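Local coordinates for GDSL-like Lipase/Acylhydrolase family protein (Neisseria meningitidis, PDB 4K7J) that probably removes O-acetyl groups from peptidoglycan as an esterase of the SGNH hydrolase family, at residues K337-Q342 / V350-K355; G299-P302 / V308-M311. All coordinates share one frame; numbering follows the deposited sequence.

Interaction 1: residues K337-Q342 / V350-K355. With ACT (acetate ion), chain C.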
loop_
_atom_site.group_PDB
_atom_site.type_symbol
_atom_site.label_atom_id
_atom_site.label_comp_id
_atom_site.label_asym_id
_atom_site.label_seq_id
_atom_site.Cartn_x
_atom_site.Cartn_y
_atom_site.Cartn_z
ATOM N N LYS A 337 -4.478 11.559 22.775
ATOM C CA LYS A 337 -5.372 12.634 23.208
ATOM C C LYS A 337 -4.745 13.997 22.930
ATOM O O LYS A 337 -5.420 14.924 22.496
ATOM C CB LYS A 337 -5.781 12.508 24.679
ATOM C CG LYS A 337 -7.042 13.319 25.017
ATOM C CD LYS A 337 -6.864 14.111 26.307
ATOM C CE LYS A 337 -7.892 15.243 26.457
ATOM N NZ LYS A 337 -7.546 16.194 27.581
ATOM N N ASN A 338 -3.441 14.108 23.149
ATOM C CA ASN A 338 -2.736 15.341 22.843
ATOM C C ASN A 338 -2.804 15.656 21.347
ATOM O O ASN A 338 -3.063 16.795 20.955
ATOM C CB ASN A 338 -1.282 15.254 23.298
ATOM C CG ASN A 338 -0.635 16.613 23.430
ATOM O OD1 ASN A 338 -1.282 17.581 23.839
ATOM N ND2 ASN A 338 0.645 16.703 23.071
ATOM N N TRP A 339 -2.574 14.641 20.518
ATOM C CA TRP A 339 -2.666 14.797 19.064
ATOM C C TRP A 339 -4.050 15.279 18.648
ATOM O O TRP A 339 -4.189 16.154 17.787
ATOM C CB TRP A 339 -2.315 13.490 18.344
ATOM C CG TRP A 339 -0.836 13.333 18.089
ATOM C CD1 TRP A 339 0.160 13.384 19.022
ATOM C CD2 TRP A 339 -0.192 13.092 16.825
ATOM N NE1 TRP A 339 1.379 13.196 18.419
ATOM C CE2 TRP A 339 1.192 13.018 17.072
ATOM C CE3 TRP A 339 -0.654 12.933 15.512
ATOM C CZ2 TRP A 339 2.121 12.791 16.058
ATOM C CZ3 TRP A 339 0.263 12.708 14.506
ATOM C CH2 TRP A 339 1.640 12.637 14.782
ATOM N N LEU A 340 -5.061 14.695 19.279
ATOM C CA LEU A 340 -6.453 15.037 19.029
ATOM C C LEU A 340 -6.696 16.498 19.416
ATOM O O LEU A 340 -7.285 17.268 18.656
ATOM C CB LEU A 340 -7.336 14.112 19.872
ATOM C CG LEU A 340 -8.845 14.006 19.665
ATOM C CD1 LEU A 340 -9.318 12.685 20.252
ATOM C CD2 LEU A 340 -9.593 15.166 20.310
ATOM N N ASN A 341 -6.243 16.876 20.604
ATOM C CA ASN A 341 -6.472 18.236 21.078
ATOM C C ASN A 341 -5.854 19.276 20.153
ATOM O O ASN A 341 -6.340 20.399 20.064
ATOM C CB ASN A 341 -5.955 18.428 22.504
ATOM C CG ASN A 341 -6.767 17.666 23.526
ATOM O OD1 ASN A 341 -6.230 17.202 24.535
ATOM N ND2 ASN A 341 -8.067 17.534 23.279
ATOM N N GLN A 342 -4.793 18.897 19.451
ATOM C CA GLN A 342 -4.083 19.856 18.626
ATOM C C GLN A 342 -4.429 19.763 17.140
ATOM O O GLN A 342 -3.816 20.435 16.314
ATOM C CB GLN A 342 -2.580 19.746 18.859
ATOM C CG GLN A 342 -2.204 19.970 20.318
ATOM C CD GLN A 342 -0.724 20.211 20.502
ATOM O OE1 GLN A 342 -0.080 20.827 19.661
ATOM N NE2 GLN A 342 -0.174 19.716 21.605
ATOM N N VAL A 350 -8.957 7.694 16.827
ATOM C CA VAL A 350 -8.478 6.519 16.110
ATOM C C VAL A 350 -7.824 6.952 14.805
ATOM O O VAL A 350 -6.681 6.584 14.516
ATOM C CB VAL A 350 -9.624 5.545 15.786
ATOM C CG1 VAL A 350 -9.105 4.369 14.951
ATOM C CG2 VAL A 350 -10.286 5.046 17.079
ATOM N N HIS A 351 -8.552 7.746 14.025
ATOM C CA HIS A 351 -8.059 8.204 12.725
ATOM C C HIS A 351 -7.347 9.543 12.857
ATOM O O HIS A 351 -7.514 10.242 13.846
ATOM C CB HIS A 351 -9.201 8.260 11.700
ATOM C CG HIS A 351 -9.920 6.952 11.546
ATOM N ND1 HIS A 351 -11.080 6.653 12.230
ATOM C CD2 HIS A 351 -9.619 5.850 10.820
ATOM C CE1 HIS A 351 -11.470 5.430 11.919
ATOM N NE2 HIS A 351 -10.602 4.920 11.065
ATOM N N PHE A 352 -6.524 9.884 11.873
ATOM C CA PHE A 352 -5.796 11.137 11.936
ATOM C C PHE A 352 -6.353 12.138 10.934
ATOM O O PHE A 352 -7.168 11.801 10.066
ATOM C CB PHE A 352 -4.299 10.909 11.695
ATOM C CG PHE A 352 -3.627 10.069 12.751
ATOM C CD1 PHE A 352 -3.741 8.680 12.739
ATOM C CD2 PHE A 352 -2.858 10.666 13.747
ATOM C CE1 PHE A 352 -3.106 7.884 13.720
ATOM C CE2 PHE A 352 -2.220 9.889 14.724
ATOM C CZ PHE A 352 -2.341 8.493 14.711
ATOM N N SER A 353 -5.930 13.383 11.076
ATOM C CA SER A 353 -6.315 14.409 10.135
ATOM C C SER A 353 -5.246 14.392 9.070
ATOM O O SER A 353 -4.203 13.756 9.251
ATOM C CB SER A 353 -6.344 15.779 10.824
ATOM O OG SER A 353 -5.036 16.155 11.235
ATOM N N ALA A 354 -5.497 15.107 7.976
ATOM C CA ALA A 354 -4.556 15.169 6.865
ATOM C C ALA A 354 -3.148 15.534 7.329
ATOM O O ALA A 354 -2.176 14.907 6.917
ATOM C CB ALA A 354 -5.047 16.167 5.800
ATOM N N LYS A 355 -3.027 16.538 8.193
ATOM C CA LYS A 355 -1.692 16.979 8.587
ATOM C C LYS A 355 -1.064 15.998 9.575
ATOM O O LYS A 355 0.161 15.858 9.633
ATOM C CB LYS A 355 -1.701 18.416 9.129
ATOM C CG LYS A 355 -2.446 18.615 10.444
ATOM C CD LYS A 355 -2.265 20.050 10.952
ATOM C CE LYS A 355 -2.840 20.222 12.343
ATOM N NZ LYS A 355 -2.781 21.646 12.767
HETATM C C ACT C . -9.354 1.832 10.124
HETATM O O ACT C . -10.517 2.324 10.210
HETATM O OXT ACT C . -9.138 1.002 9.202
HETATM C CH3 ACT C . -8.256 2.231 11.060
#

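Interaction 2: residues G299-P302 / V308-M311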
loop_
_atom_site.group_PDB
_atom_site.type_symbol
_atom_site.label_atom_id
_atom_site.label_comp_id
_atom_site.label_asym_id
_atom_site.label_seq_id
_atom_site.Cartn_x
_atom_site.Cartn_y
_atom_site.Cartn_z
ATOM N N GLY A 299 -6.473 8.112 28.712
ATOM C CA GLY A 299 -7.202 6.953 28.236
ATOM C C GLY A 299 -8.372 7.306 27.350
ATOM O O GLY A 299 -8.592 8.477 27.042
ATOM N N THR A 300 -9.117 6.288 26.927
ATOM C CA THR A 300 -8.823 4.906 27.296
ATOM C C THR A 300 -8.406 4.075 26.080
ATOM O O THR A 300 -9.067 4.103 25.037
ATOM C CB THR A 300 -10.037 4.244 27.965
ATOM O OG1 THR A 300 -10.429 5.017 29.102
ATOM C CG2 THR A 300 -9.694 2.846 28.412
ATOM N N ARG A 301 -7.306 3.344 26.222
ATOM C CA ARG A 301 -6.811 2.485 25.158
ATOM C C ARG A 301 -7.716 1.274 25.036
ATOM O O ARG A 301 -8.247 0.806 26.038
ATOM C CB ARG A 301 -5.372 2.054 25.463
ATOM C CG ARG A 301 -4.341 3.169 25.266
ATOM C CD ARG A 301 -3.037 2.877 25.998
ATOM N NE ARG A 301 -2.356 1.694 25.472
ATOM C CZ ARG A 301 -1.583 1.696 24.388
ATOM N NH1 ARG A 301 -1.395 2.826 23.703
ATOM N NH2 ARG A 301 -1.001 0.571 23.982
ATOM N N PRO A 302 -7.911 0.763 23.808
ATOM C CA PRO A 302 -8.630 -0.511 23.708
ATOM C C PRO A 302 -7.848 -1.576 24.455
ATOM O O PRO A 302 -6.613 -1.529 24.492
ATOM C CB PRO A 302 -8.623 -0.808 22.203
ATOM C CG PRO A 302 -8.311 0.500 21.546
ATOM C CD PRO A 302 -7.420 1.220 22.500
ATOM N N VAL A 308 -1.437 -6.353 20.765
ATOM C CA VAL A 308 -1.288 -6.320 19.313
ATOM C C VAL A 308 0.013 -5.637 18.887
ATOM O O VAL A 308 0.754 -6.176 18.071
ATOM C CB VAL A 308 -2.499 -5.651 18.627
ATOM C CG1 VAL A 308 -2.206 -5.354 17.138
ATOM C CG2 VAL A 308 -3.725 -6.525 18.772
ATOM N N GLN A 309 0.295 -4.457 19.440
ATOM C CA GLN A 309 1.532 -3.744 19.120
ATOM C C GLN A 309 2.778 -4.576 19.456
ATOM O O GLN A 309 3.785 -4.538 18.739
ATOM C CB GLN A 309 1.597 -2.404 19.864
ATOM C CG GLN A 309 0.582 -1.364 19.395
ATOM C CD GLN A 309 0.477 -0.201 20.354
ATOM O OE1 GLN A 309 0.542 -0.377 21.573
ATOM N NE2 GLN A 309 0.351 1.003 19.810
ATOM N N GLN A 310 2.702 -5.331 20.544
ATOM C CA GLN A 310 3.843 -6.146 20.971
ATOM C C GLN A 310 4.015 -7.349 20.061
ATOM O O GLN A 310 5.135 -7.744 19.743
ATOM C CB GLN A 310 3.688 -6.592 22.427
ATOM C CG GLN A 310 3.885 -5.461 23.407
ATOM C CD GLN A 310 3.842 -5.916 24.850
ATOM O OE1 GLN A 310 3.665 -7.103 25.145
ATOM N NE2 GLN A 310 4.000 -4.967 25.761
ATOM N N MET A 311 2.896 -7.933 19.649
ATOM C CA MET A 311 2.937 -9.029 18.703
ATOM C C MET A 311 3.620 -8.568 17.425
ATOM O O MET A 311 4.468 -9.279 16.878
ATOM C CB MET A 311 1.531 -9.529 18.377
ATOM C CG MET A 311 1.538 -10.552 17.252
ATOM S SD MET A 311 -0.072 -10.685 16.487
ATOM C CE MET A 311 -0.073 -9.158 15.546
#

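Interaction 1: residues K337-Q342 / V350-K355
Trp339, near the C-terminal end of a short helix, meets Phe352, which lies in an extended run of chain that turns into the next helix at the N-cap Ser353. Trp339 points its side chain at this run, whereas Phe352 leaves the backbone to one side and its ring swings over to the indole: CG lies anti to the carbonyl carbon (chi1 -64°), and the CD2-CE2 edge comes up to the benzo part. The closest atoms are Trp339 CE3 and Phe352 CE2, 3.5 Å apart, and CE3 lies near the phenyl plane. Two buried rings, their planes at 85°, meet by carbon atoms alone; Trp339 NE1 makes a weak hydrogen bond to Met330 O. At the exposed margin, Lys355 NZ stays 3.9 Å from Gln342 O, too long for a bond; the ammonium instead makes a cation-pi contact with Trp344. His351 NE2 donates to acetate O at 2.7 Å, nearly straight, and ND1 is bonded to Asp348, consistent with the SGNH triad. The acetate, probably from the crystallisation liquor, is also held by Ser62 N, Gly218 N and Asn250 ND2, as in an SGNH oxyanion hole. Trp339 touches Arg359 and Phe352 meets Trp326, so helix 336-341 packs beside helices 354-373 and 326-329.

Interaction 2: residues G299-P302 / V308-M311
Arg301 and Gln309 reach toward each other from opposite directions, one from the loop before helix 305-318 and the other from the helix itself, and meet in a single hydrogen bond. Arg301 NH2 donates to Gln309 OE1 at 3.0 Å, with an angle of 152° at the hydrogen. The oxygen sits at the guanidinium edge, in line with its plane, but the donor is tilted 30° from the plane of the glutamine carbonyl. A bend at chi3 (64°) swings the guanidinium round toward the helix. The close-set part is a polar cluster: NH2 also binds Thr306, NH1 forms a salt bridge with Glu289 and a hydrogen bond with Gln327, NE pairs with the sulfonate of a buffer molecule probably from the crystallisation liquor, and Gln309 NE2 donates to Ala287 O and Gln327 OE1. The loose side shows in the small buried surface, 63 Å², of a surface contact between two partly exposed side chains. Arginine suits the site because its planar group can serve several acceptors at once, and glutamine because its amide offers an acceptor to the cation and a donor to the neighbouring oxygens. The chemistry implies a positive charge partly balanced by Glu289 and probably attractive to anions.

How the interactions relate
Interaction 2 comes first along the chain and is complete before interaction 1 begins; strand 322-325, an inner strand of the mixed sheet, and helix 326-329 lie between them. Their centres are about 17 Å apart and their nearest atoms about 5 Å, without touching. The two are nevertheless connected: the disulfide Cys298-Cys334 ties the loop just before 299-302 to the chain just before helix 336-341, Arg301 touches Ile333, and Phe253 is met by both Pro302 and Val350. Both contacts belong to the GDSL-like hydrolase region. Interaction 1 includes the segment that carries the probable catalytic histidine, whereas interaction 2, on the same side of the chain's centre, holds an arginine that here binds a buffer sulfonate.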